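PDB 4AWT: SYE1 from Shewanella oneidensis, which binds flavin mononucleotide and probably catalyses the NADH- or NADPH-dependent reduction of carbon-carbon double bonds, as Old Yellow Enzyme relatives do. Local coordinates for residues Y45-S50 with G356-P361; I61-K66 with G73-E78; P110-G115 with V129-D134; T123-N128 with V145-A150; N209-L214 with T253-L258. The protein carries 1 engineered substitution. One frame throughout, in Å; residues are numbered along the deposited sequence.

Interaction 1: residues Y45-S50 with G356-P361; sequences YAQRAS and GLTDYP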
# COMPACT_ATOMS: atom_id res chain seq x y z
N TYR A 45 3.41 -2.83 -15.27
CA TYR A 45 4.45 -2.51 -14.33
C TYR A 45 5.79 -2.29 -15.03
O TYR A 45 6.54 -1.37 -14.69
CB TYR A 45 4.55 -3.56 -13.25
CG TYR A 45 3.47 -3.53 -12.20
CD1 TYR A 45 3.47 -2.50 -11.25
CD2 TYR A 45 2.50 -4.49 -12.10
CE1 TYR A 45 2.53 -2.46 -10.25
CE2 TYR A 45 1.55 -4.46 -11.09
CZ TYR A 45 1.56 -3.44 -10.16
OH TYR A 45 0.67 -3.42 -9.14
N ALA A 46 6.11 -3.13 -16.01
CA ALA A 46 7.38 -2.98 -16.72
C ALA A 46 7.47 -1.65 -17.45
O ALA A 46 8.56 -1.08 -17.53
CB ALA A 46 7.59 -4.14 -17.66
N GLN A 47 6.34 -1.15 -17.95
CA GLN A 47 6.31 0.17 -18.58
C GLN A 47 6.72 1.28 -17.65
O GLN A 47 7.09 2.35 -18.12
CB GLN A 47 4.91 0.47 -19.09
CG GLN A 47 4.49 -0.27 -20.35
CD GLN A 47 3.08 0.03 -20.78
OE1 GLN A 47 2.73 -0.29 -21.99
NE2 GLN A 47 2.28 0.59 -20.03
N ARG A 48 6.59 1.06 -16.34
CA ARG A 48 6.80 2.08 -15.31
C ARG A 48 8.09 1.85 -14.52
O ARG A 48 8.33 2.51 -13.52
CB ARG A 48 5.54 2.13 -14.42
CG ARG A 48 4.39 2.74 -15.20
CD ARG A 48 2.98 2.42 -14.69
NE ARG A 48 1.98 3.08 -15.51
CZ ARG A 48 1.71 2.74 -16.75
NH1 ARG A 48 2.17 1.64 -17.26
NH2 ARG A 48 0.93 3.53 -17.50
N ALA A 49 8.93 0.96 -15.02
CA ALA A 49 10.13 0.51 -14.29
C ALA A 49 11.28 1.49 -14.37
O ALA A 49 12.37 1.16 -13.84
CB ALA A 49 10.48 -0.89 -14.77
N SER A 50 11.10 2.69 -14.90
CA SER A 50 12.06 3.75 -14.70
C SER A 50 11.92 4.39 -13.32
O SER A 50 12.78 5.17 -12.93
CB SER A 50 12.02 4.80 -15.81
OG SER A 50 10.81 5.49 -15.79
N GLY A 356 -6.71 1.90 -20.85
CA GLY A 356 -6.54 2.65 -19.64
C GLY A 356 -5.59 2.02 -18.66
O GLY A 356 -5.52 2.46 -17.51
N LEU A 357 -4.83 1.04 -19.10
CA LEU A 357 -3.82 0.35 -18.29
C LEU A 357 -2.47 0.45 -18.96
O LEU A 357 -1.54 1.08 -18.45
CB LEU A 357 -4.21 -1.10 -18.00
CG LEU A 357 -3.26 -1.82 -17.05
CD1 LEU A 357 -3.49 -1.40 -15.61
CD2 LEU A 357 -3.40 -3.33 -17.22
N THR A 358 -2.33 -0.16 -20.15
CA THR A 358 -1.08 -0.27 -20.84
C THR A 358 -0.98 0.57 -22.10
O THR A 358 0.04 0.54 -22.79
CB THR A 358 -0.77 -1.73 -21.23
OG1 THR A 358 -1.86 -2.18 -22.02
CG2 THR A 358 -0.62 -2.60 -20.02
N ASP A 359 -2.02 1.36 -22.40
CA ASP A 359 -2.08 2.13 -23.64
C ASP A 359 -1.94 3.61 -23.42
O ASP A 359 -2.21 4.39 -24.35
CB ASP A 359 -3.32 1.78 -24.46
CG ASP A 359 -4.60 2.12 -23.80
OD1 ASP A 359 -4.59 2.55 -22.65
OD2 ASP A 359 -5.67 1.91 -24.46
N TYR A 360 -1.46 4.07 -22.26
CA TYR A 360 -1.00 5.42 -22.11
C TYR A 360 0.38 5.53 -22.74
O TYR A 360 1.29 4.80 -22.30
CB TYR A 360 -0.96 5.85 -20.68
CG TYR A 360 -2.26 6.04 -19.97
CD1 TYR A 360 -2.97 7.24 -20.08
CD2 TYR A 360 -2.81 5.06 -19.16
CE1 TYR A 360 -4.15 7.45 -19.38
CE2 TYR A 360 -3.99 5.25 -18.49
CZ TYR A 360 -4.65 6.45 -18.59
OH TYR A 360 -5.81 6.70 -17.89
N PRO A 361 0.59 6.36 -23.74
CA PRO A 361 1.93 6.40 -24.39
C PRO A 361 2.99 7.09 -23.59
O PRO A 361 2.73 7.91 -22.70
CB PRO A 361 1.66 7.14 -25.68
CG PRO A 361 0.50 7.88 -25.45
CD PRO A 361 -0.37 7.23 -24.41
O HOH W 1 0.66 2.85 -20.36

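Interaction 2: residues I61-K66 with G73-E78; sequences ISPTAK and GIYTPE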
# COMPACT_ATOMS: atom_id res chain seq x y z
N ILE A 61 -3.84 -11.20 1.31
CA ILE A 61 -3.12 -12.29 1.92
C ILE A 61 -3.94 -13.56 2.11
O ILE A 61 -3.39 -14.58 2.48
CB ILE A 61 -2.50 -11.85 3.28
CG1 ILE A 61 -3.58 -11.56 4.32
CG2 ILE A 61 -1.56 -10.69 3.08
CD1 ILE A 61 -3.05 -11.21 5.69
N SER A 62 -5.24 -13.48 1.87
CA SER A 62 -6.13 -14.60 2.09
C SER A 62 -7.45 -14.27 1.42
O SER A 62 -7.70 -13.11 1.04
CB SER A 62 -6.39 -14.83 3.57
OG SER A 62 -7.22 -13.78 4.06
N PRO A 63 -8.36 -15.24 1.31
CA PRO A 63 -9.66 -14.94 0.73
C PRO A 63 -10.46 -13.88 1.45
O PRO A 63 -11.25 -13.18 0.83
CB PRO A 63 -10.37 -16.31 0.76
CG PRO A 63 -9.25 -17.30 0.67
CD PRO A 63 -8.13 -16.68 1.48
N THR A 64 -10.33 -13.79 2.78
CA THR A 64 -11.13 -12.87 3.57
C THR A 64 -10.44 -11.53 3.84
O THR A 64 -10.97 -10.70 4.52
CB THR A 64 -11.60 -13.51 4.90
OG1 THR A 64 -10.49 -13.95 5.64
CG2 THR A 64 -12.52 -14.69 4.63
N ALA A 65 -9.28 -11.35 3.17
CA ALA A 65 -8.50 -10.13 3.26
C ALA A 65 -8.82 -9.12 2.12
O ALA A 65 -8.29 -8.02 2.14
CB ALA A 65 -7.05 -10.47 3.23
N LYS A 66 -9.63 -9.53 1.17
CA LYS A 66 -9.96 -8.79 -0.05
C LYS A 66 -11.07 -7.79 0.18
O LYS A 66 -12.07 -8.12 0.85
CB LYS A 66 -10.39 -9.81 -1.10
CG LYS A 66 -10.74 -9.29 -2.46
CD LYS A 66 -11.15 -10.44 -3.38
CE LYS A 66 -11.75 -10.05 -4.69
NZ LYS A 66 -12.10 -11.27 -5.45
N GLY A 73 -4.46 -11.78 -5.62
CA GLY A 73 -4.02 -12.33 -4.37
C GLY A 73 -2.58 -12.75 -4.39
O GLY A 73 -1.90 -12.75 -5.41
N ILE A 74 -2.09 -13.17 -3.19
CA ILE A 74 -0.74 -13.66 -3.04
C ILE A 74 -0.69 -14.89 -2.15
O ILE A 74 0.31 -15.13 -1.47
CB ILE A 74 0.23 -12.53 -2.63
CG1 ILE A 74 1.70 -12.87 -2.88
CG2 ILE A 74 -0.04 -12.04 -1.22
CD1 ILE A 74 2.57 -11.64 -3.05
N TYR A 75 -1.75 -15.70 -2.17
CA TYR A 75 -1.84 -16.86 -1.31
C TYR A 75 -1.95 -18.20 -2.05
O TYR A 75 -1.71 -19.22 -1.38
CB TYR A 75 -2.98 -16.71 -0.26
CG TYR A 75 -4.32 -16.48 -0.85
CD1 TYR A 75 -5.16 -17.55 -1.20
CD2 TYR A 75 -4.83 -15.20 -1.10
CE1 TYR A 75 -6.39 -17.35 -1.77
CE2 TYR A 75 -6.05 -14.98 -1.67
CZ TYR A 75 -6.84 -16.10 -2.00
OH TYR A 75 -8.07 -15.90 -2.59
N THR A 76 -2.26 -18.27 -3.32
CA THR A 76 -2.29 -19.55 -4.02
C THR A 76 -1.05 -19.72 -4.89
O THR A 76 -0.39 -18.73 -5.27
CB THR A 76 -3.52 -19.67 -4.89
OG1 THR A 76 -3.38 -18.77 -6.01
CG2 THR A 76 -4.84 -19.41 -4.17
N PRO A 77 -0.72 -20.94 -5.24
CA PRO A 77 0.43 -21.15 -6.11
C PRO A 77 0.30 -20.40 -7.45
O PRO A 77 1.28 -19.87 -7.97
CB PRO A 77 0.47 -22.68 -6.30
CG PRO A 77 -0.14 -23.19 -5.01
CD PRO A 77 -1.29 -22.25 -4.73
N GLU A 78 -0.88 -20.40 -8.01
CA GLU A 78 -1.10 -19.72 -9.28
C GLU A 78 -0.90 -18.21 -9.13
O GLU A 78 -0.36 -17.55 -10.02
CB GLU A 78 -2.47 -19.99 -9.81
CG GLU A 78 -2.70 -21.47 -10.04
CD GLU A 78 -3.17 -22.28 -8.86
OE1 GLU A 78 -3.19 -22.02 -7.64
OE2 GLU A 78 -3.65 -23.43 -9.11

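Interaction 3: residues P110-G115 with V129-D134; sequences PDNIDG and VKVFVD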
# COMPACT_ATOMS: atom_id res chain seq x y z
N PRO A 110 -19.35 -8.71 1.90
CA PRO A 110 -19.36 -10.18 1.82
C PRO A 110 -19.16 -10.74 0.44
O PRO A 110 -18.56 -11.82 0.28
CB PRO A 110 -20.75 -10.54 2.44
CG PRO A 110 -20.87 -9.45 3.47
CD PRO A 110 -20.44 -8.20 2.75
N ASP A 111 -19.62 -10.18 -0.58
CA ASP A 111 -19.50 -10.61 -1.96
C ASP A 111 -18.03 -10.73 -2.34
O ASP A 111 -17.74 -11.51 -3.24
CB ASP A 111 -20.19 -9.70 -2.94
CG ASP A 111 -21.65 -9.71 -2.95
OD1 ASP A 111 -22.28 -10.49 -2.20
OD2 ASP A 111 -22.28 -8.94 -3.77
N ASN A 112 -17.13 -9.99 -1.73
CA ASN A 112 -15.72 -10.10 -2.05
C ASN A 112 -14.96 -11.07 -1.22
O ASN A 112 -13.80 -11.32 -1.50
CB ASN A 112 -15.09 -8.70 -1.92
CG ASN A 112 -15.52 -7.74 -2.98
OD1 ASN A 112 -15.84 -8.16 -4.09
ND2 ASN A 112 -15.50 -6.45 -2.71
N ILE A 113 -15.59 -11.63 -0.18
CA ILE A 113 -14.93 -12.50 0.76
C ILE A 113 -15.75 -13.77 1.01
O ILE A 113 -15.90 -14.27 2.11
CB ILE A 113 -14.56 -11.79 2.07
CG1 ILE A 113 -15.76 -11.17 2.80
CG2 ILE A 113 -13.50 -10.70 1.79
CD1 ILE A 113 -15.44 -10.71 4.19
N ASP A 114 -16.24 -14.32 -0.09
CA ASP A 114 -16.86 -15.67 -0.07
C ASP A 114 -18.07 -15.68 0.83
O ASP A 114 -18.42 -16.73 1.41
CB ASP A 114 -15.82 -16.75 0.35
CG ASP A 114 -14.63 -16.97 -0.56
OD1 ASP A 114 -14.82 -16.77 -1.80
OD2 ASP A 114 -13.52 -17.36 -0.09
N GLY A 115 -18.76 -14.56 0.96
CA GLY A 115 -19.99 -14.47 1.76
C GLY A 115 -19.73 -14.28 3.25
O GLY A 115 -20.70 -14.21 4.01
N VAL A 129 -18.37 4.86 3.65
CA VAL A 129 -17.37 4.18 2.84
C VAL A 129 -18.06 3.20 1.94
O VAL A 129 -18.94 2.46 2.35
CB VAL A 129 -16.35 3.46 3.74
CG1 VAL A 129 -15.31 2.72 2.92
CG2 VAL A 129 -15.64 4.48 4.67
N LYS A 130 -17.56 3.16 0.69
CA LYS A 130 -18.02 2.17 -0.30
C LYS A 130 -16.77 1.40 -0.81
O LYS A 130 -15.67 1.93 -0.89
CB LYS A 130 -18.75 2.82 -1.45
CG LYS A 130 -20.04 3.51 -0.99
CD LYS A 130 -20.90 4.04 -2.13
CE LYS A 130 -22.13 4.76 -1.56
NZ LYS A 130 -22.91 5.41 -2.67
N VAL A 131 -17.04 0.19 -1.19
CA VAL A 131 -16.14 -0.64 -1.98
C VAL A 131 -16.85 -0.99 -3.29
O VAL A 131 -17.89 -0.42 -3.60
CB VAL A 131 -15.63 -1.87 -1.23
CG1 VAL A 131 -14.85 -1.43 0.01
CG2 VAL A 131 -16.74 -2.81 -0.88
N PHE A 132 -16.26 -1.89 -4.08
CA PHE A 132 -16.96 -2.32 -5.27
C PHE A 132 -16.83 -3.85 -5.37
O PHE A 132 -15.86 -4.45 -4.91
CB PHE A 132 -16.54 -1.61 -6.55
CG PHE A 132 -15.06 -1.70 -6.91
CD1 PHE A 132 -14.53 -2.81 -7.52
CD2 PHE A 132 -14.22 -0.63 -6.63
CE1 PHE A 132 -13.18 -2.87 -7.86
CE2 PHE A 132 -12.90 -0.69 -6.98
CZ PHE A 132 -12.36 -1.79 -7.59
N VAL A 133 -17.83 -4.42 -6.01
CA VAL A 133 -17.99 -5.85 -6.18
C VAL A 133 -18.22 -6.15 -7.62
O VAL A 133 -18.54 -5.29 -8.44
CB VAL A 133 -19.16 -6.39 -5.31
CG1 VAL A 133 -18.96 -6.10 -3.83
CG2 VAL A 133 -20.48 -5.86 -5.84
N ASP A 134 -18.05 -7.42 -7.98
CA ASP A 134 -18.44 -7.95 -9.30
C ASP A 134 -19.92 -8.24 -9.30
O ASP A 134 -20.36 -9.06 -8.47
CB ASP A 134 -17.62 -9.23 -9.51
CG ASP A 134 -17.76 -9.94 -10.84
OD1 ASP A 134 -18.68 -9.58 -11.57
OD2 ASP A 134 -16.85 -10.79 -11.16
O HOH W 2 -22.37 -9.08 -6.38
O HOH W 3 -18.81 -11.29 -6.27
O HOH W 4 -16.65 -9.35 -6.25

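Interaction 4: residues T123-N128 with V145-A150; sequences TLKAEN and VAVPRA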
# COMPACT_ATOMS: atom_id res chain seq x y z
N THR A 123 -16.65 -4.09 16.35
CA THR A 123 -17.85 -4.24 15.53
C THR A 123 -18.31 -2.94 14.91
O THR A 123 -19.47 -2.74 14.59
CB THR A 123 -19.02 -4.89 16.32
OG1 THR A 123 -19.34 -4.03 17.40
CG2 THR A 123 -18.59 -6.26 16.78
N LEU A 124 -17.45 -1.98 14.68
CA LEU A 124 -17.79 -0.67 14.16
C LEU A 124 -17.72 -0.74 12.65
O LEU A 124 -16.69 -1.06 12.07
CB LEU A 124 -16.79 0.38 14.68
CG LEU A 124 -16.82 0.66 16.19
CD1 LEU A 124 -15.60 1.49 16.55
CD2 LEU A 124 -18.11 1.35 16.56
N LYS A 125 -18.81 -0.40 11.99
CA LYS A 125 -18.82 -0.18 10.55
C LYS A 125 -18.05 1.06 10.18
O LYS A 125 -18.10 2.09 10.85
CB LYS A 125 -20.28 -0.02 10.14
CG LYS A 125 -20.48 0.14 8.66
CD LYS A 125 -21.92 0.44 8.33
CE LYS A 125 -22.11 0.71 6.86
NZ LYS A 125 -23.57 0.78 6.55
N ALA A 126 -17.30 0.97 9.06
CA ALA A 126 -16.68 2.20 8.52
C ALA A 126 -17.78 3.09 7.97
O ALA A 126 -18.54 2.66 7.08
CB ALA A 126 -15.71 1.86 7.44
N GLU A 127 -17.86 4.33 8.44
CA GLU A 127 -18.95 5.20 8.05
C GLU A 127 -18.65 5.92 6.76
O GLU A 127 -17.54 6.39 6.53
CB GLU A 127 -19.23 6.17 9.23
CG GLU A 127 -19.76 5.49 10.48
CD GLU A 127 -21.06 4.74 10.44
OE1 GLU A 127 -21.81 4.89 9.44
OE2 GLU A 127 -21.41 4.00 11.39
N ASN A 128 -19.62 6.00 5.90
CA ASN A 128 -19.51 6.74 4.64
C ASN A 128 -18.42 6.21 3.76
O ASN A 128 -17.63 7.00 3.15
CB ASN A 128 -19.37 8.24 4.89
CG ASN A 128 -20.54 8.84 5.63
OD1 ASN A 128 -21.68 8.69 5.17
ND2 ASN A 128 -20.20 9.50 6.75
N VAL A 145 -20.05 -0.77 2.59
CA VAL A 145 -19.39 -1.78 3.36
C VAL A 145 -20.36 -2.39 4.36
O VAL A 145 -21.37 -1.79 4.71
CB VAL A 145 -18.16 -1.20 4.07
CG1 VAL A 145 -17.10 -0.83 3.06
CG2 VAL A 145 -18.50 -0.01 4.97
N ALA A 146 -19.98 -3.56 4.87
CA ALA A 146 -20.72 -4.31 5.85
C ALA A 146 -20.24 -4.08 7.26
O ALA A 146 -19.14 -3.63 7.51
CB ALA A 146 -20.73 -5.77 5.52
N VAL A 147 -21.07 -4.41 8.26
CA VAL A 147 -20.69 -4.34 9.64
C VAL A 147 -19.78 -5.49 10.01
O VAL A 147 -20.18 -6.64 9.78
CB VAL A 147 -21.95 -4.35 10.57
CG1 VAL A 147 -21.53 -4.37 12.01
CG2 VAL A 147 -22.86 -3.15 10.33
N PRO A 148 -18.61 -5.25 10.57
CA PRO A 148 -17.70 -6.35 10.84
C PRO A 148 -17.99 -7.04 12.17
O PRO A 148 -18.69 -6.49 13.03
CB PRO A 148 -16.35 -5.65 10.91
CG PRO A 148 -16.69 -4.32 11.54
CD PRO A 148 -18.02 -3.95 10.90
N ARG A 149 -17.38 -8.19 12.33
CA ARG A 149 -17.26 -8.84 13.64
C ARG A 149 -15.89 -8.57 14.22
O ARG A 149 -14.91 -8.37 13.46
CB ARG A 149 -17.56 -10.34 13.55
CG ARG A 149 -16.57 -11.11 12.71
CD ARG A 149 -16.93 -12.59 12.68
NE ARG A 149 -15.95 -13.40 11.98
CZ ARG A 149 -14.78 -13.75 12.49
NH1 ARG A 149 -14.45 -13.48 13.72
NH2 ARG A 149 -13.95 -14.40 11.71
N ALA A 150 -15.78 -8.52 15.55
CA ALA A 150 -14.52 -8.28 16.20
C ALA A 150 -13.63 -9.51 16.18
O ALA A 150 -14.07 -10.59 16.50
CB ALA A 150 -14.76 -7.83 17.63
O HOH W 5 -17.26 -1.61 7.69

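Interaction 5: residues N209-L214 with T253-L258; sequences NRLRFL and TAAAAL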
# COMPACT_ATOMS: atom_id res chain seq x y z
N ASN A 209 -1.34 -0.77 23.52
CA ASN A 209 -2.24 -1.84 23.09
C ASN A 209 -2.66 -1.65 21.66
O ASN A 209 -2.77 -2.62 20.90
CB ASN A 209 -3.40 -1.93 24.02
CG ASN A 209 -3.09 -2.52 25.36
OD1 ASN A 209 -1.94 -2.88 25.66
ND2 ASN A 209 -4.11 -2.65 26.18
N ARG A 210 -2.97 -0.41 21.26
CA ARG A 210 -3.43 -0.16 19.89
C ARG A 210 -2.30 -0.42 18.90
O ARG A 210 -2.65 -0.79 17.74
CB ARG A 210 -3.94 1.25 19.74
CG ARG A 210 -5.30 1.47 20.36
CD ARG A 210 -5.84 2.88 20.16
NE ARG A 210 -5.18 3.88 20.97
CZ ARG A 210 -4.34 4.84 20.62
NH1 ARG A 210 -3.94 4.99 19.36
NH2 ARG A 210 -3.87 5.66 21.56
N LEU A 211 -1.06 -0.28 19.27
CA LEU A 211 0.06 -0.58 18.39
C LEU A 211 0.46 -2.03 18.41
O LEU A 211 1.34 -2.44 17.63
CB LEU A 211 1.27 0.30 18.72
CG LEU A 211 1.03 1.80 18.52
CD1 LEU A 211 2.25 2.58 18.92
CD2 LEU A 211 0.65 2.13 17.10
N ARG A 212 -0.13 -2.85 19.26
CA ARG A 212 0.33 -4.22 19.47
C ARG A 212 0.15 -5.07 18.23
O ARG A 212 1.05 -5.87 17.90
CB ARG A 212 -0.41 -4.83 20.68
CG ARG A 212 0.19 -6.19 21.05
CD ARG A 212 -0.57 -6.78 22.26
NE ARG A 212 -0.60 -5.87 23.40
CZ ARG A 212 0.37 -5.60 24.21
NH1 ARG A 212 1.54 -6.21 24.09
NH2 ARG A 212 0.15 -4.68 25.16
N PHE A 213 -0.98 -4.99 17.55
CA PHE A 213 -1.20 -5.82 16.37
C PHE A 213 -0.16 -5.47 15.30
O PHE A 213 0.47 -6.35 14.72
CB PHE A 213 -2.62 -5.68 15.88
CG PHE A 213 -2.99 -6.63 14.78
CD1 PHE A 213 -2.84 -7.98 14.90
CD2 PHE A 213 -3.54 -6.14 13.60
CE1 PHE A 213 -3.23 -8.84 13.88
CE2 PHE A 213 -3.93 -7.00 12.59
CZ PHE A 213 -3.82 -8.35 12.76
N LEU A 214 0.06 -4.17 15.06
CA LEU A 214 1.12 -3.73 14.16
C LEU A 214 2.45 -4.35 14.55
O LEU A 214 3.20 -4.88 13.72
CB LEU A 214 1.20 -2.21 14.18
CG LEU A 214 2.35 -1.61 13.39
CD1 LEU A 214 2.22 -1.83 11.88
CD2 LEU A 214 2.47 -0.12 13.67
N THR A 253 3.90 9.19 15.87
CA THR A 253 5.30 9.30 16.27
C THR A 253 5.71 8.02 16.99
O THR A 253 6.78 7.48 16.79
CB THR A 253 5.54 10.57 17.10
OG1 THR A 253 5.19 11.75 16.28
CG2 THR A 253 6.95 10.74 17.51
N ALA A 254 4.83 7.54 17.89
CA ALA A 254 5.09 6.28 18.60
C ALA A 254 5.18 5.13 17.62
O ALA A 254 6.09 4.28 17.75
CB ALA A 254 4.02 6.02 19.64
N ALA A 255 4.28 5.09 16.65
CA ALA A 255 4.33 3.99 15.65
C ALA A 255 5.63 4.05 14.89
O ALA A 255 6.26 3.01 14.64
CB ALA A 255 3.17 4.06 14.71
N ALA A 256 6.06 5.24 14.49
CA ALA A 256 7.31 5.38 13.77
C ALA A 256 8.48 4.88 14.59
O ALA A 256 9.38 4.19 14.09
CB ALA A 256 7.50 6.82 13.35
N ALA A 257 8.51 5.22 15.91
CA ALA A 257 9.58 4.76 16.75
C ALA A 257 9.54 3.24 16.97
O ALA A 257 10.59 2.59 17.02
CB ALA A 257 9.50 5.45 18.12
N LEU A 258 8.35 2.67 17.05
CA LEU A 258 8.19 1.22 17.14
C LEU A 258 8.78 0.55 15.92
O LEU A 258 9.51 -0.46 15.98
CB LEU A 258 6.70 0.95 17.30
CG LEU A 258 6.17 -0.46 17.45
CD1 LEU A 258 4.84 -0.49 18.17
CD2 LEU A 258 5.94 -1.11 16.09

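Interaction 1: residues Y45-S50 with G356-P361
R48 reaches across to the tail residues L357 and Y360, its guanidinium meeting them through a water. From CB the chain leaves with CG beside the backbone N and anti to the carbonyl carbon (chi1 -71°), and it then runs extended through CG and CD to NE. NE is held by the carbonyl O of F325. Beyond it the guanidinium spreads out: CZ lies 4.0 Å from L357 O, NH1 is bonded back to Y44 O, and NH2 has several neighbours. NH2 donates to I326 O and, 3.0 Å away, to a water that sits at the guanidinium edge, in its plane. That water passes a hydrogen bond on to Y360 O (2.8 Å) and a weak one to L357 O. L357 O itself lies 3.6 Å from NH2, approached obliquely, while CB of Y360 stands at the guanidinium edge. The fold is a TIM barrel, and the contact lets the residues just after helix 39-46, where a type I turn from A46 to A49 follows, meet the C-terminal tail. F325 and I326 belong to the short helix 323-327, beginning at the FMN-binding R323, so R48 bridges that helix and the tail. Arginine suits the place because it can offer several N-H groups to backbone carbonyls at once. Alongside, Q47 points toward T358 and covers it with its extended side chain; T358 OG1 is tied to E354. Within the tail, G356 N donates to D359 OD1 over 2.9 Å.

Interaction 2: residues I61-K66 with G73-E78
Y75 N and T76 N both donate to OE1 of Q79, so one glutamine oxygen grips two successive amides just where Y75 turns toward P63. T76 is the N-cap of helix 77-92, its own side chain capping a backbone N within the helix, in the manner of a capping box. With its backbone fixed, Y75 puts CG between the backbone N and the carbonyl carbon (chi1 58°), which lets the ring lie against the peptide that joins S62 to P63. S62 CA and P63 N are over one face of the ring. CD of P63 completes the cover as a CH-pi contact, 3.9 Å from the centroid of the Y75 ring and 18° off its normal, displaced toward the rim near CE1. Proline fits here because its CD carries hydrogens at a site where other residues have an amide N-H. Nearer the backbone, I61 O comes within 3.5 Å of Y75 CB, and CD2 of Y75 is at the same distance from S62 N. A CB at G73 would run into CE2 of Y75, which suits glycine to the place. S62 O accepts from A65 N over 3.2 Å, curling the first segment. The two segments are the ends of the loop between strand 53-60 and helix 77-92. I61 packs on helix 153-172, and the side chain of I74 packs against strand 96-102 while its backbone pairs with Q60.

Interaction 3: residues P110-G115 with V129-D134
N112 turns CG beside its backbone N, anti to the carbonyl carbon (chi1 -70°), and V133 sets CG1 in the same way; the amide of N112 thereby meets that methyl. ND2 of N112 donates to F132 O at 3.0 Å, nearly straight (169° at the hydrogen). The acceptor lies in the amide plane of N112, whereas ND2 stands above the carbonyl plane of F132, 41° out of it. The same ND2 makes a weak bond to G67 O. On the other branch, OD1 takes a water 2.6 Å away, and this water accepts from D134 N. The amide thus serves both flanks of V133, F132 O directly and D134 N through a water, while V133 CG1 packs 3.7 Å from N112 ND2. A leucine here would probably leave F132 O without this donor and the water on D134 N without its acceptor. Separately, CB of D111 lies 3.9 Å from V133 CG1, and a water joins D111 OD2 to D134 O. P110 O receives I113 N and G115 N from opposite faces of its plane, which shapes the turn. The F132 ring meets those of Y68 and F350 at inclined angles and F142 edge-to-face, on the FMN side. Strand 130-133 pairs antiparallel with 141-144; this hairpin belongs to the long excursion after the third barrel strand, as in Old Yellow Enzyme relatives.

Interaction 4: residues T123-N128 with V145-A150
T123 to A126 run roughly antiparallel to V145 to A150, 150° apart, inside the long excursion that follows the third strand of this TIM barrel; no direct hydrogen bond links them, and most close contacts set aliphatic carbons against backbone carbonyl oxygens. K125 sends CG anti to its backbone N (chi1 -177°) and continues extended, with CE 3.4 Å from V145 O and 4.1 Å from V145 CG2. Lysine suits the place because its extended methylenes can lie across V145. An alanine in its place would probably uncover V145, which would lose CE and CG as neighbours, though the CB contact with V147 CG2 would remain. V145 points toward the other segment and sets CG2 3.4 Å from A126 O. At the far end, T123 CA makes a CA-H...O contact with P148 O, and T123 O meets CG1 of V147. One step out, a water accepts from A126 N (2.9 Å) and donates to A146 O, bridging the two backbones. Farther out, R149 pairs by backbone with P118 and S120, and its NH1 forms a salt bridge with D155. L124 O accepts from NH1 of R106, while CG of P148 sits 3.3 Å from this oxygen.

Interaction 5: residues N209-L214 with T253-L258
L211, at the junction of helix 207-210 and helix 212-225, brings its CA within 6.8 Å of A255 CA in the continuous helix 248-261, the nearest pair of CA atoms between the segments. The small alanines make this nearness possible, and leucines fill what remains. L211 places CG beside its backbone N, anti to the carbonyl carbon (chi1 -63°), and its two methyls divide the opposite surface: CD1 rests 3.9 Å from A254 CB, and CD2 lies 4.0 Å from A255 CB. CD1 also comes near A255 N. A turn later on the second helix, L258 reaches back with CD1 to L211 CB; L258 has two conformers, so this detail holds for one of them. L214 turns CG anti to its own N (chi1 174°) and extends the contact, its CD2 4.4 Å from A255 CB. No hydrogen bond crosses the contact. Across the junction, R212 NH2 donates to N209 OD1 over 2.8 Å, with the partner in the guanidinium plane; the same NH2 forms a salt bridge with E208. R210, next to L211, binds ethyl hydrogen carbonate through NH2. Helix 212-225 follows the fourth barrel strand and helix 248-261 the fifth, so this leucine-alanine seam is the packing of neighbouring outer helices in a TIM barrel.

In the fold
The five contacts are spread around one eight-stranded parallel barrel that holds FMN. Interaction 1 brings the C-terminal tail back to the end of helix 39-46, and the other four lie between its segments. Interaction 2 comes first, then interactions 3 and 4, whose segments alternate within the excursion between strand 96-102 and helix 153-172; interaction 5 follows. Interactions 2, 3 and 4 form a connected patch: I113 packs on K66 and P63, and V145 on V129 and V131. The patch thus sets the excursion against the loop from strand 53-60 to helix 77-92, while interactions 1 and 5, centres about 36 Å apart, join parts on opposite sides of the chain's centre.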